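Local coordinates for protein Non-reducing end alpha-L-arabinofuranosidase BoGH43B (Bacteroides ovatus, PDB 5JOZ) that removes terminal non-reducing alpha-L-arabinofuranosyl residues from xyloglucan side branches, converting S units to X units, at residues K51-N63 and F103-P117. Numbering follows the deposited sequence.
Sequences KLIGHALSRPENN and FYVTAKNPAGPWSDP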
loop_
_atom_site.group_PDB
_atom_site.type_symbol
_atom_site.label_atom_id
_atom_site.label_comp_id
_atom_site.label_asym_id
_atom_site.label_seq_id
_atom_site.Cartn_x
_atom_site.Cartn_y
_atom_site.Cartn_z
ATOM N N LYS A 51 4.317 -2.976 -13.213
ATOM C CA LYS A 51 4.152 -4.398 -12.962
ATOM C C LYS A 51 4.787 -4.731 -11.629
ATOM O O LYS A 51 5.928 -4.322 -11.362
ATOM C CB LYS A 51 4.836 -5.218 -14.068
ATOM C CG LYS A 51 4.752 -6.732 -13.889
ATOM C CD LYS A 51 5.197 -7.490 -15.134
ATOM C CE LYS A 51 4.302 -8.690 -15.435
ATOM N NZ LYS A 51 4.646 -9.874 -14.609
ATOM N N LEU A 52 4.065 -5.509 -10.817
ATOM C CA LEU A 52 4.558 -5.945 -9.516
ATOM C C LEU A 52 5.558 -7.062 -9.765
ATOM O O LEU A 52 5.242 -8.013 -10.482
ATOM C CB LEU A 52 3.387 -6.442 -8.668
ATOM C CG LEU A 52 3.637 -6.931 -7.246
ATOM C CD1 LEU A 52 4.240 -5.830 -6.382
ATOM C CD2 LEU A 52 2.332 -7.436 -6.656
ATOM N N ILE A 53 6.768 -6.937 -9.213
ATOM C CA ILE A 53 7.827 -7.957 -9.399
ATOM C C ILE A 53 8.331 -8.634 -8.120
ATOM O O ILE A 53 8.991 -9.672 -8.188
ATOM C CB ILE A 53 9.051 -7.397 -10.176
ATOM C CG1 ILE A 53 9.716 -6.222 -9.441
ATOM C CG2 ILE A 53 8.651 -6.980 -11.592
ATOM C CD1 ILE A 53 11.154 -6.024 -9.867
ATOM N N GLY A 54 8.043 -8.052 -6.961
ATOM C CA GLY A 54 8.480 -8.630 -5.701
ATOM C C GLY A 54 8.083 -7.729 -4.559
ATOM O O GLY A 54 7.305 -6.785 -4.741
ATOM N N HIS A 55 8.606 -8.036 -3.379
ATOM C CA HIS A 55 8.435 -7.198 -2.202
ATOM C C HIS A 55 9.787 -7.094 -1.512
ATOM O O HIS A 55 10.545 -8.064 -1.480
ATOM C CB HIS A 55 7.386 -7.813 -1.270
ATOM C CG HIS A 55 6.037 -7.965 -1.901
ATOM N ND1 HIS A 55 5.756 -8.954 -2.818
ATOM C CD2 HIS A 55 4.897 -7.247 -1.763
ATOM C CE1 HIS A 55 4.507 -8.826 -3.230
ATOM N NE2 HIS A 55 3.962 -7.805 -2.598
ATOM N N ALA A 56 10.103 -5.924 -0.972
ATOM C CA ALA A 56 11.369 -5.744 -0.264
ATOM C C ALA A 56 11.414 -6.629 0.972
ATOM O O ALA A 56 12.466 -7.156 1.316
ATOM C CB ALA A 56 11.578 -4.299 0.127
ATOM N N LEU A 57 10.261 -6.795 1.619
ATOM C CA LEU A 57 10.159 -7.541 2.867
ATOM C C LEU A 57 9.251 -8.779 2.691
ATOM O O LEU A 57 8.103 -8.826 3.168
ATOM C CB LEU A 57 9.687 -6.595 3.988
ATOM C CG LEU A 57 10.320 -5.186 4.069
ATOM C CD1 LEU A 57 9.697 -4.425 5.221
ATOM C CD2 LEU A 57 11.849 -5.214 4.218
ATOM N N SER A 58 9.812 -9.778 2.008
ATOM C CA SER A 58 9.141 -11.050 1.687
ATOM C C SER A 58 9.332 -12.175 2.728
ATOM O O SER A 58 8.853 -13.295 2.501
ATOM C CB SER A 58 9.627 -11.570 0.320
ATOM O OG SER A 58 9.424 -10.626 -0.724
ATOM N N ARG A 59 10.022 -11.902 3.841
ATOM C CA ARG A 59 10.278 -12.925 4.865
ATOM C C ARG A 59 9.962 -12.380 6.258
ATOM O O ARG A 59 10.025 -11.176 6.473
ATOM C CB ARG A 59 11.742 -13.397 4.784
ATOM C CG ARG A 59 12.091 -14.079 3.457
ATOM C CD ARG A 59 13.482 -14.711 3.439
ATOM N NE ARG A 59 14.539 -13.833 3.967
ATOM C CZ ARG A 59 15.108 -12.817 3.315
ATOM N NH1 ARG A 59 14.729 -12.481 2.079
ATOM N NH2 ARG A 59 16.066 -12.109 3.907
ATOM N N PRO A 60 9.630 -13.263 7.216
ATOM C CA PRO A 60 9.343 -12.781 8.581
ATOM C C PRO A 60 10.532 -12.112 9.325
ATOM O O PRO A 60 10.309 -11.276 10.201
ATOM C CB PRO A 60 8.873 -14.049 9.319
ATOM C CG PRO A 60 9.356 -15.208 8.506
ATOM C CD PRO A 60 9.474 -14.730 7.089
ATOM N N GLU A 61 11.768 -12.468 8.994
ATOM C CA GLU A 61 12.922 -11.850 9.680
ATOM C C GLU A 61 13.182 -10.400 9.246
ATOM O O GLU A 61 13.693 -9.619 10.039
ATOM C CB GLU A 61 14.193 -12.713 9.597
ATOM C CG GLU A 61 14.718 -13.019 8.199
ATOM C CD GLU A 61 14.431 -14.437 7.716
ATOM O OE1 GLU A 61 13.311 -14.956 7.961
ATOM O OE2 GLU A 61 15.337 -15.020 7.070
ATOM N N ASN A 62 12.814 -10.040 8.009
ATOM C CA ASN A 62 12.868 -8.630 7.559
ATOM C C ASN A 62 11.529 -7.855 7.593
ATOM O O ASN A 62 11.516 -6.675 7.261
ATOM C CB ASN A 62 13.612 -8.458 6.207
ATOM C CG ASN A 62 12.949 -9.170 5.037
ATOM O OD1 ASN A 62 11.771 -9.506 5.065
ATOM N ND2 ASN A 62 13.729 -9.400 3.982
ATOM N N ASN A 63 10.425 -8.498 7.990
ATOM C CA ASN A 63 9.189 -7.771 8.345
ATOM C C ASN A 63 8.575 -8.364 9.623
ATOM O O ASN A 63 7.576 -9.085 9.565
ATOM C CB ASN A 63 8.166 -7.766 7.174
ATOM C CG ASN A 63 7.176 -6.575 7.216
ATOM O OD1 ASN A 63 7.214 -5.723 8.109
ATOM N ND2 ASN A 63 6.281 -6.523 6.234
ATOM N N PHE A 103 15.241 0.694 9.490
ATOM C CA PHE A 103 16.065 -0.379 8.915
ATOM C C PHE A 103 16.260 -0.134 7.425
ATOM O O PHE A 103 15.488 0.591 6.818
ATOM C CB PHE A 103 15.375 -1.743 9.080
ATOM C CG PHE A 103 14.134 -1.871 8.250
ATOM C CD1 PHE A 103 12.939 -1.376 8.722
ATOM C CD2 PHE A 103 14.184 -2.395 6.959
ATOM C CE1 PHE A 103 11.797 -1.414 7.943
ATOM C CE2 PHE A 103 13.039 -2.447 6.174
ATOM C CZ PHE A 103 11.843 -1.953 6.674
ATOM N N TYR A 104 17.252 -0.784 6.833
ATOM C CA TYR A 104 17.259 -0.971 5.394
ATOM C C TYR A 104 17.604 -2.393 5.003
ATOM O O TYR A 104 18.151 -3.146 5.798
ATOM C CB TYR A 104 18.156 0.055 4.661
ATOM C CG TYR A 104 19.654 -0.027 4.886
ATOM C CD1 TYR A 104 20.252 0.630 5.959
ATOM C CD2 TYR A 104 20.485 -0.720 3.993
ATOM C CE1 TYR A 104 21.626 0.575 6.163
ATOM C CE2 TYR A 104 21.866 -0.780 4.192
ATOM C CZ TYR A 104 22.430 -0.129 5.282
ATOM O OH TYR A 104 23.792 -0.173 5.502
ATOM N N VAL A 105 17.257 -2.738 3.760
ATOM C CA VAL A 105 17.568 -4.025 3.143
ATOM C C VAL A 105 18.124 -3.771 1.750
ATOM O O VAL A 105 17.826 -2.744 1.150
ATOM C CB VAL A 105 16.324 -4.950 3.041
ATOM C CG1 VAL A 105 15.907 -5.437 4.416
ATOM C CG2 VAL A 105 15.151 -4.261 2.355
ATOM N N THR A 106 18.901 -4.726 1.240
ATOM C CA THR A 106 19.616 -4.582 -0.027
ATOM C C THR A 106 19.397 -5.760 -0.970
ATOM O O THR A 106 19.026 -6.840 -0.544
ATOM C CB THR A 106 21.157 -4.424 0.180
ATOM O OG1 THR A 106 21.738 -5.648 0.643
ATOM C CG2 THR A 106 21.467 -3.306 1.163
ATOM N N ALA A 107 19.651 -5.538 -2.257
ATOM C CA ALA A 107 19.518 -6.592 -3.266
ATOM C C ALA A 107 20.319 -6.293 -4.534
ATOM O O ALA A 107 20.563 -5.136 -4.870
ATOM C CB ALA A 107 18.050 -6.783 -3.620
ATOM N N LYS A 108 20.729 -7.350 -5.228
ATOM C CA LYS A 108 21.300 -7.232 -6.569
ATOM C C LYS A 108 20.158 -7.207 -7.589
ATOM O O LYS A 108 20.199 -6.451 -8.547
ATOM C CB LYS A 108 22.265 -8.397 -6.850
ATOM N N ASN A 109 19.142 -8.045 -7.363
ATOM C CA ASN A 109 17.951 -8.138 -8.203
ATOM C C ASN A 109 16.788 -7.489 -7.426
ATOM O O ASN A 109 16.466 -7.931 -6.317
ATOM C CB ASN A 109 17.654 -9.620 -8.474
ATOM C CG ASN A 109 16.669 -9.845 -9.621
ATOM O OD1 ASN A 109 15.700 -9.107 -9.820
ATOM N ND2 ASN A 109 16.914 -10.897 -10.373
ATOM N N PRO A 110 16.135 -6.453 -7.999
ATOM C CA PRO A 110 15.034 -5.820 -7.277
ATOM C C PRO A 110 13.797 -6.721 -7.108
ATOM O O PRO A 110 12.970 -6.454 -6.242
ATOM C CB PRO A 110 14.719 -4.598 -8.142
ATOM C CG PRO A 110 15.089 -5.019 -9.520
ATOM C CD PRO A 110 16.270 -5.919 -9.369
ATOM N N ALA A 111 13.688 -7.778 -7.915
ATOM C CA ALA A 111 12.676 -8.830 -7.706
ATOM C C ALA A 111 12.929 -9.657 -6.457
ATOM O O ALA A 111 12.009 -10.286 -5.948
ATOM C CB ALA A 111 12.605 -9.754 -8.915
ATOM N N GLY A 112 14.178 -9.672 -5.986
ATOM C CA GLY A 112 14.592 -10.433 -4.804
ATOM C C GLY A 112 15.654 -11.462 -5.181
ATOM O O GLY A 112 15.869 -11.713 -6.371
ATOM N N PRO A 113 16.309 -12.090 -4.202
ATOM C CA PRO A 113 16.028 -11.936 -2.771
ATOM C C PRO A 113 16.636 -10.678 -2.141
ATOM O O PRO A 113 17.708 -10.227 -2.561
ATOM C CB PRO A 113 16.711 -13.170 -2.175
ATOM C CG PRO A 113 17.895 -13.391 -3.071
ATOM C CD PRO A 113 17.353 -13.111 -4.445
ATOM N N TRP A 114 15.961 -10.133 -1.133
ATOM C CA TRP A 114 16.498 -9.025 -0.348
ATOM C C TRP A 114 17.143 -9.554 0.926
ATOM O O TRP A 114 16.760 -10.602 1.428
ATOM C CB TRP A 114 15.395 -8.030 0.009
ATOM C CG TRP A 114 14.855 -7.284 -1.195
ATOM C CD1 TRP A 114 13.940 -7.739 -2.100
ATOM C CD2 TRP A 114 15.196 -5.958 -1.608
ATOM N NE1 TRP A 114 13.697 -6.784 -3.049
ATOM C CE2 TRP A 114 14.448 -5.679 -2.772
ATOM C CE3 TRP A 114 16.069 -4.980 -1.109
ATOM C CZ2 TRP A 114 14.544 -4.459 -3.453
ATOM C CZ3 TRP A 114 16.164 -3.766 -1.776
ATOM C CH2 TRP A 114 15.399 -3.514 -2.941
ATOM N N SER A 115 18.094 -8.797 1.460
ATOM C CA SER A 115 18.768 -9.139 2.711
ATOM C C SER A 115 17.867 -9.029 3.950
ATOM O O SER A 115 16.735 -8.500 3.895
ATOM C CB SER A 115 19.976 -8.213 2.917
ATOM O OG SER A 115 19.567 -6.889 3.255
ATOM N N ASP A 116 18.406 -9.509 5.076
ATOM C CA ASP A 116 17.834 -9.260 6.404
ATOM C C ASP A 116 18.042 -7.781 6.725
ATOM O O ASP A 116 18.831 -7.121 6.053
ATOM C CB ASP A 116 18.498 -10.173 7.448
ATOM C CG ASP A 116 18.140 -11.657 7.259
ATOM O OD1 ASP A 116 17.205 -11.986 6.492
ATOM O OD2 ASP A 116 18.797 -12.504 7.898
ATOM N N PRO A 117 17.327 -7.243 7.731
ATOM C CA PRO A 117 17.456 -5.803 7.965
ATOM C C PRO A 117 18.784 -5.400 8.605
ATOM O O PRO A 117 19.337 -6.123 9.436
ATOM C CB PRO A 117 16.300 -5.471 8.912
ATOM C CG PRO A 117 15.758 -6.759 9.405
ATOM C CD PRO A 117 16.440 -7.896 8.713
HETATM O O HOH W 1 10.636 -10.198 -3.491
#
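Neighbouring blades of the five-bladed beta-propeller of a family 43 glycoside hydrolase meet where Arg-59 reaches the loop Trp-114 to Asp-116. Its guanidinium donates end-on to Trp-114 O through NH1 (2.8 Å) and NH2 (3.0 Å), the oxygen lying near the guanidinium plane. NH2 also forms a salt bridge to Asp-116 OD1 (2.8 Å), the carboxylate turned 40° from the guanidinium. A bend at chi3 (-47°) carries the group there, while NE gives Glu-61 OE2 a weak, charged hydrogen bond. With an alanine in place of Arg-59, Asp-116 OD1 would probably face Glu-61 without its counter-charge and Trp-114 O would lose both donors. Asn-62 ND2 lies over the rim of one guanidinium face and donates almost straight (177°) to Ser-115 O, from above that carbonyl plane. Strand 51-55 is the outer strand of the first four-stranded blade, 102-107 the third of the next. Between them the Trp-114 indole is sandwiched: Ala-107 CB over one face, Ala-56 CA over the other in a CH-pi contact, 3.7 Å from the five-membered ring centroid. At the start of strand 102-107, Leu-57 CD1 touches Phe-103 CZ (3.6 Å) and CD2 meets Val-105 CG2. Ile-53 CD1 packs on Pro-110 and Ala-111; a water links His-55 N to Ala-111 O.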